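Local coordinates for hypothetical protein (Aquifex aeolicus, PDB 2HEK) that binds guanosine diphosphate and a zinc ion and may act as a dGTPase of the HD-domain type, though its function is not established, at residues R21-P27 with T116-L122; L79-H84 with L134-T138; F108-V112 with F246-F252. All blocks are in the same frame, centred on the assembly; numbering follows the deposited sequence.

In the fold
The three contacts interlock, each pair touching directly. Interaction 2 is almost wholly buried and lies within the HD domain, whereas interaction 1, partly buried, sits farther from the chain's centre and ends beside a GDP pocket. Interaction 3, also buried, joins helix 108-115 to the segment 246-252 of the HD-associated region. Helices 108-115 and 117-123 are consecutive, which places interactions 1 and 3 side by side: Pro-27 packs on Val-112. Leu-22 of interaction 1 packs against Leu-79 of interaction 2, and Thr-109 meets Leu-83 and Thr-138. Chemistry follows place: aliphatic packing with one carboxylate bond in 1, a hydroxyl-to-carbonyl bond in 2, aromatic rings and an arginine in 3.

Interaction 1. Residues R21-P27 with T116-L122; sequences RLIDSFP and TEIYEIL. With GDP (guanosine-5'-diphosphate), chain H.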
loop_
_atom_site.group_PDB
_atom_site.type_symbol
_atom_site.label_atom_id
_atom_site.label_comp_id
_atom_site.label_asym_id
_atom_site.label_seq_id
_atom_site.Cartn_x
_atom_site.Cartn_y
_atom_site.Cartn_z
ATOM N N ARG A 21 10.215 21.046 -23.375
ATOM C CA ARG A 21 10.987 22.255 -23.714
ATOM C C ARG A 21 10.974 23.206 -22.531
ATOM O O ARG A 21 12.010 23.819 -22.158
ATOM C CB ARG A 21 10.380 22.925 -24.954
ATOM C CG ARG A 21 10.642 22.195 -26.292
ATOM C CD ARG A 21 10.164 23.053 -27.522
ATOM N NE ARG A 21 9.101 22.402 -28.305
ATOM C CZ ARG A 21 7.893 22.916 -28.540
ATOM N NH1 ARG A 21 7.569 24.124 -28.074
ATOM N NH2 ARG A 21 7.007 22.220 -29.251
ATOM N N LEU A 22 9.807 23.295 -21.890
ATOM C CA LEU A 22 9.672 24.115 -20.676
ATOM C C LEU A 22 10.442 23.528 -19.502
ATOM O O LEU A 22 11.134 24.245 -18.772
ATOM C CB LEU A 22 8.186 24.295 -20.341
ATOM C CG LEU A 22 7.377 25.136 -21.347
ATOM C CD1 LEU A 22 5.879 24.853 -21.180
ATOM C CD2 LEU A 22 7.688 26.645 -21.178
ATOM N N ILE A 23 10.318 22.216 -19.304
ATOM C CA ILE A 23 11.061 21.554 -18.218
ATOM C C ILE A 23 12.579 21.761 -18.321
ATOM O O ILE A 23 13.265 22.005 -17.318
ATOM C CB ILE A 23 10.713 20.068 -18.178
ATOM C CG1 ILE A 23 9.292 19.938 -17.662
ATOM C CG2 ILE A 23 11.688 19.296 -17.296
ATOM C CD1 ILE A 23 8.680 18.615 -17.994
ATOM N N ASP A 24 13.092 21.695 -19.542
ATOM C CA ASP A 24 14.519 21.866 -19.771
ATOM C C ASP A 24 15.039 23.306 -19.621
ATOM O O ASP A 24 16.245 23.526 -19.572
ATOM C CB ASP A 24 14.904 21.236 -21.120
ATOM C CG ASP A 24 14.739 19.707 -21.110
ATOM O OD1 ASP A 24 15.014 19.084 -20.061
ATOM O OD2 ASP A 24 14.307 19.126 -22.134
ATOM N N SER A 25 14.159 24.286 -19.506
ATOM C CA SER A 25 14.644 25.697 -19.369
ATOM C C SER A 25 15.202 25.962 -17.992
ATOM O O SER A 25 14.828 25.284 -17.019
ATOM C CB SER A 25 13.522 26.679 -19.676
ATOM O OG SER A 25 12.549 26.642 -18.647
ATOM N N PHE A 26 16.110 26.932 -17.889
ATOM C CA PHE A 26 16.720 27.291 -16.620
ATOM C C PHE A 26 15.720 27.716 -15.520
ATOM O O PHE A 26 15.885 27.324 -14.378
ATOM C CB PHE A 26 17.803 28.369 -16.826
ATOM C CG PHE A 26 18.318 28.978 -15.549
ATOM C CD1 PHE A 26 19.509 28.526 -14.974
ATOM C CD2 PHE A 26 17.635 30.022 -14.933
ATOM C CE1 PHE A 26 20.000 29.100 -13.784
ATOM C CE2 PHE A 26 18.105 30.594 -13.736
ATOM C CZ PHE A 26 19.284 30.134 -13.161
ATOM N N PRO A 27 14.708 28.555 -15.836
ATOM C CA PRO A 27 13.773 28.900 -14.732
ATOM C C PRO A 27 12.984 27.692 -14.170
ATOM O O PRO A 27 12.626 27.688 -12.987
ATOM C CB PRO A 27 12.814 29.898 -15.382
ATOM C CG PRO A 27 13.620 30.475 -16.566
ATOM C CD PRO A 27 14.375 29.277 -17.081
ATOM N N THR A 116 11.712 35.734 -19.364
ATOM C CA THR A 116 12.780 34.748 -19.571
ATOM C C THR A 116 12.508 33.959 -20.846
ATOM O O THR A 116 11.495 34.204 -21.518
ATOM C CB THR A 116 12.866 33.753 -18.372
ATOM O OG1 THR A 116 11.663 32.982 -18.322
ATOM C CG2 THR A 116 13.078 34.495 -17.035
ATOM N N GLU A 117 13.363 32.977 -21.161
ATOM C CA GLU A 117 13.149 32.075 -22.305
ATOM C C GLU A 117 11.794 31.378 -22.288
ATOM O O GLU A 117 11.339 30.918 -23.326
ATOM C CB GLU A 117 14.283 31.026 -22.429
ATOM C CG GLU A 117 14.577 30.236 -21.135
ATOM C CD GLU A 117 15.637 29.111 -21.298
ATOM O OE1 GLU A 117 15.671 28.460 -22.389
ATOM O OE2 GLU A 117 16.427 28.875 -20.334
ATOM N N ILE A 118 11.152 31.260 -21.114
ATOM C CA ILE A 118 9.805 30.651 -21.058
ATOM C C ILE A 118 8.876 31.294 -22.100
ATOM O O ILE A 118 8.171 30.606 -22.819
ATOM C CB ILE A 118 9.160 30.747 -19.639
ATOM C CG1 ILE A 118 9.997 29.989 -18.597
ATOM C CG2 ILE A 118 7.702 30.262 -19.636
ATOM C CD1 ILE A 118 10.089 28.524 -18.852
ATOM N N TYR A 119 8.880 32.619 -22.200
ATOM C CA TYR A 119 7.971 33.269 -23.167
ATOM C C TYR A 119 8.182 32.771 -24.612
ATOM O O TYR A 119 7.224 32.357 -25.324
ATOM C CB TYR A 119 8.125 34.800 -23.100
ATOM C CG TYR A 119 6.961 35.467 -23.806
ATOM C CD1 TYR A 119 5.686 35.500 -23.214
ATOM C CD2 TYR A 119 7.118 36.020 -25.076
ATOM C CE1 TYR A 119 4.589 36.098 -23.862
ATOM C CE2 TYR A 119 6.030 36.629 -25.747
ATOM C CZ TYR A 119 4.777 36.650 -25.125
ATOM O OH TYR A 119 3.703 37.196 -25.766
ATOM N N GLU A 120 9.438 32.794 -25.060
ATOM C CA GLU A 120 9.779 32.337 -26.412
ATOM C C GLU A 120 9.376 30.893 -26.606
ATOM O O GLU A 120 8.879 30.486 -27.674
ATOM C CB GLU A 120 11.278 32.495 -26.654
ATOM C CG GLU A 120 11.664 33.867 -27.180
ATOM C CD GLU A 120 11.631 34.965 -26.116
ATOM O OE1 GLU A 120 11.449 36.140 -26.514
ATOM O OE2 GLU A 120 11.786 34.671 -24.890
ATOM N N ILE A 121 9.575 30.092 -25.565
ATOM C CA ILE A 121 9.191 28.693 -25.666
ATOM C C ILE A 121 7.683 28.574 -25.875
ATOM O O ILE A 121 7.222 27.868 -26.795
ATOM C CB ILE A 121 9.685 27.866 -24.413
ATOM C CG1 ILE A 121 11.217 27.814 -24.391
ATOM C CG2 ILE A 121 9.065 26.456 -24.457
ATOM C CD1 ILE A 121 11.853 27.437 -23.003
ATOM N N LEU A 122 6.893 29.250 -25.038
ATOM C CA LEU A 122 5.412 29.191 -25.208
ATOM C C LEU A 122 4.925 29.751 -26.572
ATOM O O LEU A 122 3.949 29.230 -27.181
ATOM C CB LEU A 122 4.725 29.943 -24.068
ATOM C CG LEU A 122 4.874 29.373 -22.640
ATOM C CD1 LEU A 122 4.371 30.382 -21.623
ATOM C CD2 LEU A 122 4.060 28.090 -22.575
HETATM P PB GDP H . 17.875 9.817 -23.155
HETATM O O1B GDP H . 18.122 8.459 -22.521
HETATM O O2B GDP H . 18.161 9.725 -24.643
HETATM O O3B GDP H . 16.420 10.208 -22.967
HETATM O O3A GDP H . 18.861 10.928 -22.488
HETATM P PA GDP H . 18.381 11.961 -21.331
HETATM O O1A GDP H . 17.220 12.816 -21.801
HETATM O O2A GDP H . 19.505 12.845 -20.839
HETATM O "O5'" GDP H . 17.917 10.957 -20.157
HETATM C "C5'" GDP H . 17.362 11.426 -18.936
HETATM C "C4'" GDP H . 16.072 10.662 -18.682
HETATM O "O4'" GDP H . 15.707 10.890 -17.324
HETATM C "C3'" GDP H . 14.914 11.148 -19.556
HETATM O "O3'" GDP H . 14.506 10.163 -20.518
HETATM C "C2'" GDP H . 13.790 11.472 -18.583
HETATM O "O2'" GDP H . 12.832 10.413 -18.575
HETATM C "C1'" GDP H . 14.448 11.558 -17.208
HETATM N N9 GDP H . 14.648 12.964 -16.729
HETATM C C8 GDP H . 14.683 13.338 -15.430
HETATM N N7 GDP H . 14.871 14.677 -15.277
HETATM C C5 GDP H . 14.957 15.201 -16.515
HETATM C C6 GDP H . 15.149 16.550 -17.098
HETATM O O6 GDP H . 15.292 17.545 -16.378
HETATM N N1 GDP H . 15.177 16.669 -18.432
HETATM C C2 GDP H . 15.044 15.616 -19.271
HETATM N N2 GDP H . 15.087 15.816 -20.611
HETATM N N3 GDP H . 14.869 14.349 -18.814
HETATM C C4 GDP H . 14.815 14.075 -17.472
#
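Leu-22 reaches across to helix 117-123 with the end of its side chain. Its CB lies against Leu-82 of helix 74-82. With CG set beside the backbone N (chi1 -67°), the branch swings over to the other segment, and CG itself comes to 3.8 Å from Ile-121 CG2. The two methyls then divide the work. Leu-22 CD2 wedges between Ile-121 CG2, at 3.6 Å, and Ile-118 CD1, at 3.8 Å, while Leu-22 CD1 turns to Leu-122 CD2 at 4.0 Å. The Leu-22 and Ile-121 side chains run alongside each other in opposite senses, but Leu-22 lies roughly at right angles to Ile-118 and Leu-122.

The polar part lies one turn on. Glu-117 OE2 accepts from Phe-26 N at 3.1 Å with an N-H...O angle of 162°; the donor stands about 50° out of the carboxylate plane. Ser-25, the N-cap of helix 26-29, sends OG back to Leu-22 O at 2.8 Å, and that carbonyl also takes Ser-25 N. Arg-21 NH1 forms a salt bridge with Asp-125. Asp-24 leads away from this contact to GDP, its OD1 accepting from N1 at 2.9 Å and, weakly, from N2.

The chemistry is therefore zoned: leucine and isoleucine methyls hold the helices together, while a carboxylate meets a backbone N-H at the start of helix 26-29, where the helix end would probably favour its negative charge.

Interaction 2. Residues L79-H84 with L134-T138; sequences LAGLLH and LVRIT
Thr-138 and Ala-80 form the closest approach of the backbones, their CA atoms 5.1 Å apart, which the small alanine side chain probably permits. Thr-138 points its hydroxyl across: OG1 donates to Ala-80 O at 2.7 Å, arriving about 36° above the carbonyl plane and not on a lone pair. Ala-80 CB is flanked by Ile-137 CG2, at 3.8 Å, and by Leu-134 CG, at 4.1 Å, so one methyl is held between two aliphatic branches of helix 128-139. Leu-134 also extends CD1 to Leu-79 CB at 4.1 Å.

His-84, just after the end of helix 74-82, brings CB and the ring edge up to the same threonine hydroxyl. Its CG lies opposite the backbone N (chi1 -168°), which carries the imidazole past that group, CB lying 3.5 Å from Thr-138 OG1. Replacing His-84 with an alanine would probably open a gap beside Thr-138 and leave the Asp-161 side of the zinc site without its imidazole neighbour. The His-84 side chain lies about 4 Å from the zinc ion at its nearest atoms; His-54, Asp-85 and Asp-161 bind that ion, consistent with the H...HD...D pattern of HD domains.

Around this pair, helix 145-155 packs on Ala-80, Ile-137 and His-84, helix 108-115 meets Thr-138 through Thr-109, helix 51-69 backs Leu-82, and helix 17-23 touches Leu-79.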
loop_
_atom_site.group_PDB
_atom_site.type_symbol
_atom_site.label_atom_id
_atom_site.label_comp_id
_atom_site.label_asym_id
_atom_site.label_seq_id
_atom_site.Cartn_x
_atom_site.Cartn_y
_atom_site.Cartn_z
ATOM N N LEU A 79 -0.335 23.090 -19.228
ATOM C CA LEU A 79 0.867 23.926 -19.129
ATOM C C LEU A 79 0.711 24.977 -18.050
ATOM O O LEU A 79 1.681 25.300 -17.380
ATOM C CB LEU A 79 1.272 24.539 -20.499
ATOM C CG LEU A 79 1.641 23.531 -21.605
ATOM C CD1 LEU A 79 2.028 24.221 -22.961
ATOM C CD2 LEU A 79 2.755 22.570 -21.146
ATOM N N ALA A 80 -0.497 25.532 -17.865
ATOM C CA ALA A 80 -0.703 26.470 -16.761
ATOM C C ALA A 80 -0.379 25.778 -15.422
ATOM O O ALA A 80 0.201 26.397 -14.516
ATOM C CB ALA A 80 -2.168 26.997 -16.766
ATOM N N GLY A 81 -0.778 24.500 -15.297
ATOM C CA GLY A 81 -0.457 23.693 -14.091
ATOM C C GLY A 81 1.054 23.540 -13.960
ATOM O O GLY A 81 1.630 23.816 -12.907
ATOM N N LEU A 82 1.710 23.114 -15.032
ATOM C CA LEU A 82 3.172 22.956 -15.043
ATOM C C LEU A 82 3.981 24.188 -14.566
ATOM O O LEU A 82 4.976 24.045 -13.820
ATOM C CB LEU A 82 3.614 22.524 -16.450
ATOM C CG LEU A 82 5.084 22.094 -16.612
ATOM C CD1 LEU A 82 5.372 20.740 -15.876
ATOM C CD2 LEU A 82 5.478 22.004 -18.121
ATOM N N LEU A 83 3.543 25.404 -14.945
ATOM C CA LEU A 83 4.349 26.600 -14.675
ATOM C C LEU A 83 3.907 27.344 -13.426
ATOM O O LEU A 83 4.435 28.405 -13.103
ATOM C CB LEU A 83 4.309 27.529 -15.903
ATOM C CG LEU A 83 4.743 26.838 -17.210
ATOM C CD1 LEU A 83 4.615 27.798 -18.372
ATOM C CD2 LEU A 83 6.188 26.321 -17.125
ATOM N N HIS A 84 2.936 26.764 -12.718
ATOM C CA HIS A 84 2.312 27.411 -11.569
ATOM C C HIS A 84 3.278 27.878 -10.498
ATOM O O HIS A 84 3.009 28.849 -9.828
ATOM C CB HIS A 84 1.285 26.482 -10.924
ATOM C CG HIS A 84 0.413 27.168 -9.916
ATOM N ND1 HIS A 84 0.584 27.017 -8.557
ATOM C CD2 HIS A 84 -0.630 28.019 -10.070
ATOM C CE1 HIS A 84 -0.319 27.741 -7.913
ATOM N NE2 HIS A 84 -1.070 28.356 -8.810
ATOM N N LEU A 134 -3.131 31.861 -20.220
ATOM C CA LEU A 134 -2.346 30.958 -19.371
ATOM C C LEU A 134 -1.889 31.642 -18.076
ATOM O O LEU A 134 -2.013 31.082 -16.993
ATOM C CB LEU A 134 -1.132 30.417 -20.137
ATOM C CG LEU A 134 -0.231 29.397 -19.400
ATOM C CD1 LEU A 134 0.476 28.582 -20.450
ATOM C CD2 LEU A 134 0.799 30.085 -18.549
ATOM N N VAL A 135 -1.352 32.846 -18.187
ATOM C CA VAL A 135 -0.920 33.601 -16.999
ATOM C C VAL A 135 -2.067 33.852 -16.001
ATOM O O VAL A 135 -1.928 33.607 -14.811
ATOM C CB VAL A 135 -0.248 34.931 -17.386
ATOM C CG1 VAL A 135 -0.093 35.827 -16.140
ATOM C CG2 VAL A 135 1.102 34.656 -18.047
ATOM N N ARG A 136 -3.208 34.318 -16.488
ATOM C CA ARG A 136 -4.381 34.559 -15.634
ATOM C C ARG A 136 -4.877 33.279 -14.978
ATOM O O ARG A 136 -5.204 33.273 -13.807
ATOM C CB ARG A 136 -5.525 35.196 -16.457
ATOM C CG ARG A 136 -5.268 36.683 -16.734
ATOM C CD ARG A 136 -6.514 37.453 -17.231
ATOM N NE ARG A 136 -6.952 37.008 -18.551
ATOM C CZ ARG A 136 -6.435 37.485 -19.694
ATOM N NH1 ARG A 136 -5.457 38.373 -19.674
ATOM N NH2 ARG A 136 -6.869 37.052 -20.840
ATOM N N ILE A 137 -4.969 32.222 -15.768
ATOM C CA ILE A 137 -5.419 30.924 -15.319
ATOM C C ILE A 137 -4.500 30.429 -14.189
ATOM O O ILE A 137 -4.973 30.050 -13.102
ATOM C CB ILE A 137 -5.482 29.940 -16.504
ATOM C CG1 ILE A 137 -6.673 30.315 -17.396
ATOM C CG2 ILE A 137 -5.591 28.413 -16.031
ATOM C CD1 ILE A 137 -6.578 29.775 -18.771
ATOM N N THR A 138 -3.195 30.502 -14.416
ATOM C CA THR A 138 -2.265 30.014 -13.418
ATOM C C THR A 138 -2.223 30.870 -12.147
ATOM O O THR A 138 -1.923 30.356 -11.073
ATOM C CB THR A 138 -0.844 29.739 -13.976
ATOM O OG1 THR A 138 -0.264 28.675 -13.203
ATOM C CG2 THR A 138 0.052 30.990 -13.920
#

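Interaction 3. Residues F108-V112 with F246-F252; sequences FTERV and FTDINNF
Arg-111 reaches over from helix 108-115 to the backbone carbonyls of the loop before helix 250-253. Its chain bends at chi3 (58°), which brings the guanidinium edge-on to the loop. NH1 donates to Phe-246 O at 2.7 Å; that oxygen lies nearly in the guanidinium plane, although the donor stands above the carbonyl plane. NH2 adds two weak bonds, to Phe-246 O at 3.1 Å and to Thr-247 O at 3.0 Å. The NH1 bond is thus the one firm link to the loop. Outside the pair, Glu-102 forms a salt bridge with NH1 and Glu-115 with NH2, so that carboxylates as well as carbonyls answer the charge. Over one guanidinium face sits Ile-249 CD1, 3.9 Å above its centre, and the same methyl touches Arg-111 CB.

On the loop side, Asp-248 OD1 accepts a weak capping bond from Asn-250 N at 3.5 Å, which helps turn the chain into helix 250-253.

The remaining contact is apolar. Phe-108 makes an offset stack on Phe-252, their centroids 4.7 Å apart and planes at 24°, with Phe-108 CD2 over the rim of the Phe-252 face. It turns its edge to the face of Phe-246, the planes at 84° and centroids 5.6 Å apart. Val-112 CG2 closes on Phe-252 CE2 at 3.8 Å.

Three phenylalanines thus make an aromatic cluster next to an arginine bonded to the carbonyl of Phe-246 and weakly to that of Thr-247, an arrangement joining the HD domain to the HD-associated region.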
loop_
_atom_site.group_PDB
_atom_site.type_symbol
_atom_site.label_atom_id
_atom_site.label_comp_id
_atom_site.label_asym_id
_atom_site.label_seq_id
_atom_site.Cartn_x
_atom_site.Cartn_y
_atom_site.Cartn_z
ATOM N N PHE A 108 5.677 37.354 -9.336
ATOM C CA PHE A 108 6.920 36.810 -9.896
ATOM C C PHE A 108 6.695 35.663 -10.889
ATOM O O PHE A 108 7.511 35.465 -11.778
ATOM C CB PHE A 108 7.899 36.409 -8.798
ATOM C CG PHE A 108 8.713 37.555 -8.275
ATOM C CD1 PHE A 108 8.280 38.286 -7.178
ATOM C CD2 PHE A 108 9.897 37.925 -8.901
ATOM C CE1 PHE A 108 9.039 39.369 -6.699
ATOM C CE2 PHE A 108 10.651 38.992 -8.434
ATOM C CZ PHE A 108 10.222 39.713 -7.326
ATOM N N THR A 109 5.585 34.933 -10.759
ATOM C CA THR A 109 5.254 33.883 -11.744
ATOM C C THR A 109 5.013 34.491 -13.106
ATOM O O THR A 109 5.477 33.953 -14.096
ATOM C CB THR A 109 4.043 33.029 -11.332
ATOM O OG1 THR A 109 4.370 32.326 -10.129
ATOM C CG2 THR A 109 3.703 32.010 -12.401
ATOM N N GLU A 110 4.260 35.595 -13.150
ATOM C CA GLU A 110 4.021 36.314 -14.396
ATOM C C GLU A 110 5.329 36.861 -14.933
ATOM O O GLU A 110 5.588 36.716 -16.120
ATOM C CB GLU A 110 2.959 37.448 -14.259
ATOM C CG GLU A 110 2.769 38.264 -15.578
ATOM C CD GLU A 110 1.605 39.276 -15.487
ATOM O OE1 GLU A 110 1.078 39.443 -14.386
ATOM O OE2 GLU A 110 1.211 39.891 -16.501
ATOM N N ARG A 111 6.180 37.442 -14.085
ATOM C CA ARG A 111 7.455 37.978 -14.519
ATOM C C ARG A 111 8.383 36.927 -15.130
ATOM O O ARG A 111 9.006 37.179 -16.160
ATOM C CB ARG A 111 8.154 38.669 -13.331
ATOM C CG ARG A 111 7.454 39.927 -12.853
ATOM C CD ARG A 111 8.375 40.801 -12.028
ATOM N NE ARG A 111 9.570 41.181 -12.781
ATOM C CZ ARG A 111 10.675 41.664 -12.229
ATOM N NH1 ARG A 111 10.729 41.840 -10.913
ATOM N NH2 ARG A 111 11.706 41.986 -12.986
ATOM N N VAL A 112 8.464 35.763 -14.498
ATOM C CA VAL A 112 9.327 34.671 -14.984
ATOM C C VAL A 112 8.816 34.161 -16.364
ATOM O O VAL A 112 9.589 33.912 -17.280
ATOM C CB VAL A 112 9.496 33.535 -13.938
ATOM C CG1 VAL A 112 10.226 32.344 -14.535
ATOM C CG2 VAL A 112 10.249 34.042 -12.714
ATOM N N PHE A 246 14.962 43.841 -7.389
ATOM C CA PHE A 246 14.398 42.778 -8.245
ATOM C C PHE A 246 13.976 43.242 -9.641
ATOM O O PHE A 246 13.300 42.508 -10.362
ATOM C CB PHE A 246 13.253 42.053 -7.516
ATOM C CG PHE A 246 13.721 41.186 -6.375
ATOM C CD1 PHE A 246 13.340 41.461 -5.073
ATOM C CD2 PHE A 246 14.566 40.105 -6.606
ATOM C CE1 PHE A 246 13.784 40.660 -4.020
ATOM C CE2 PHE A 246 15.011 39.314 -5.564
ATOM C CZ PHE A 246 14.625 39.591 -4.276
ATOM N N THR A 247 14.378 44.457 -10.024
ATOM C CA THR A 247 14.122 44.928 -11.388
ATOM C C THR A 247 14.745 43.985 -12.424
ATOM O O THR A 247 14.128 43.712 -13.454
ATOM C CB THR A 247 14.516 46.430 -11.638
ATOM O OG1 THR A 247 15.909 46.638 -11.382
ATOM C CG2 THR A 247 13.681 47.369 -10.752
ATOM N N ASP A 248 15.948 43.482 -12.146
ATOM C CA ASP A 248 16.530 42.394 -12.945
ATOM C C ASP A 248 16.007 41.026 -12.426
ATOM O O ASP A 248 16.241 40.669 -11.266
ATOM C CB ASP A 248 18.057 42.430 -12.879
ATOM C CG ASP A 248 18.715 41.473 -13.866
ATOM O OD1 ASP A 248 18.008 40.885 -14.717
ATOM O OD2 ASP A 248 19.955 41.305 -13.801
ATOM N N ILE A 249 15.302 40.292 -13.293
ATOM C CA ILE A 249 14.651 39.009 -12.930
ATOM C C ILE A 249 15.657 37.925 -12.527
ATOM O O ILE A 249 15.308 36.986 -11.799
ATOM C CB ILE A 249 13.684 38.494 -14.053
ATOM C CG1 ILE A 249 12.750 37.378 -13.550
ATOM C CG2 ILE A 249 14.451 38.050 -15.299
ATOM C CD1 ILE A 249 11.696 37.842 -12.611
ATOM N N ASN A 250 16.897 38.063 -12.996
ATOM C CA ASN A 250 17.967 37.143 -12.642
ATOM C C ASN A 250 18.315 37.167 -11.161
ATOM O O ASN A 250 18.823 36.176 -10.630
ATOM C CB ASN A 250 19.213 37.397 -13.483
ATOM C CG ASN A 250 19.006 37.059 -14.936
ATOM O OD1 ASN A 250 18.253 36.136 -15.284
ATOM N ND2 ASN A 250 19.668 37.813 -15.811
ATOM N N ASN A 251 18.037 38.284 -10.493
ATOM C CA ASN A 251 18.255 38.374 -9.049
ATOM C C ASN A 251 17.187 37.608 -8.278
ATOM O O ASN A 251 17.398 37.223 -7.129
ATOM C CB ASN A 251 18.300 39.828 -8.578
ATOM C CG ASN A 251 19.615 40.513 -8.912
ATOM O OD1 ASN A 251 20.679 39.894 -8.881
ATOM N ND2 ASN A 251 19.545 41.798 -9.241
ATOM N N PHE A 252 16.022 37.425 -8.893
ATOM C CA PHE A 252 15.040 36.514 -8.324
ATOM C C PHE A 252 15.470 35.080 -8.634
ATOM O O PHE A 252 15.555 34.276 -7.729
ATOM C CB PHE A 252 13.629 36.785 -8.839
ATOM C CG PHE A 252 12.671 35.686 -8.513
ATOM C CD1 PHE A 252 12.115 35.593 -7.242
ATOM C CD2 PHE A 252 12.375 34.712 -9.450
ATOM C CE1 PHE A 252 11.255 34.551 -6.917
ATOM C CE2 PHE A 252 11.520 33.660 -9.132
ATOM C CZ PHE A 252 10.960 33.584 -7.867
#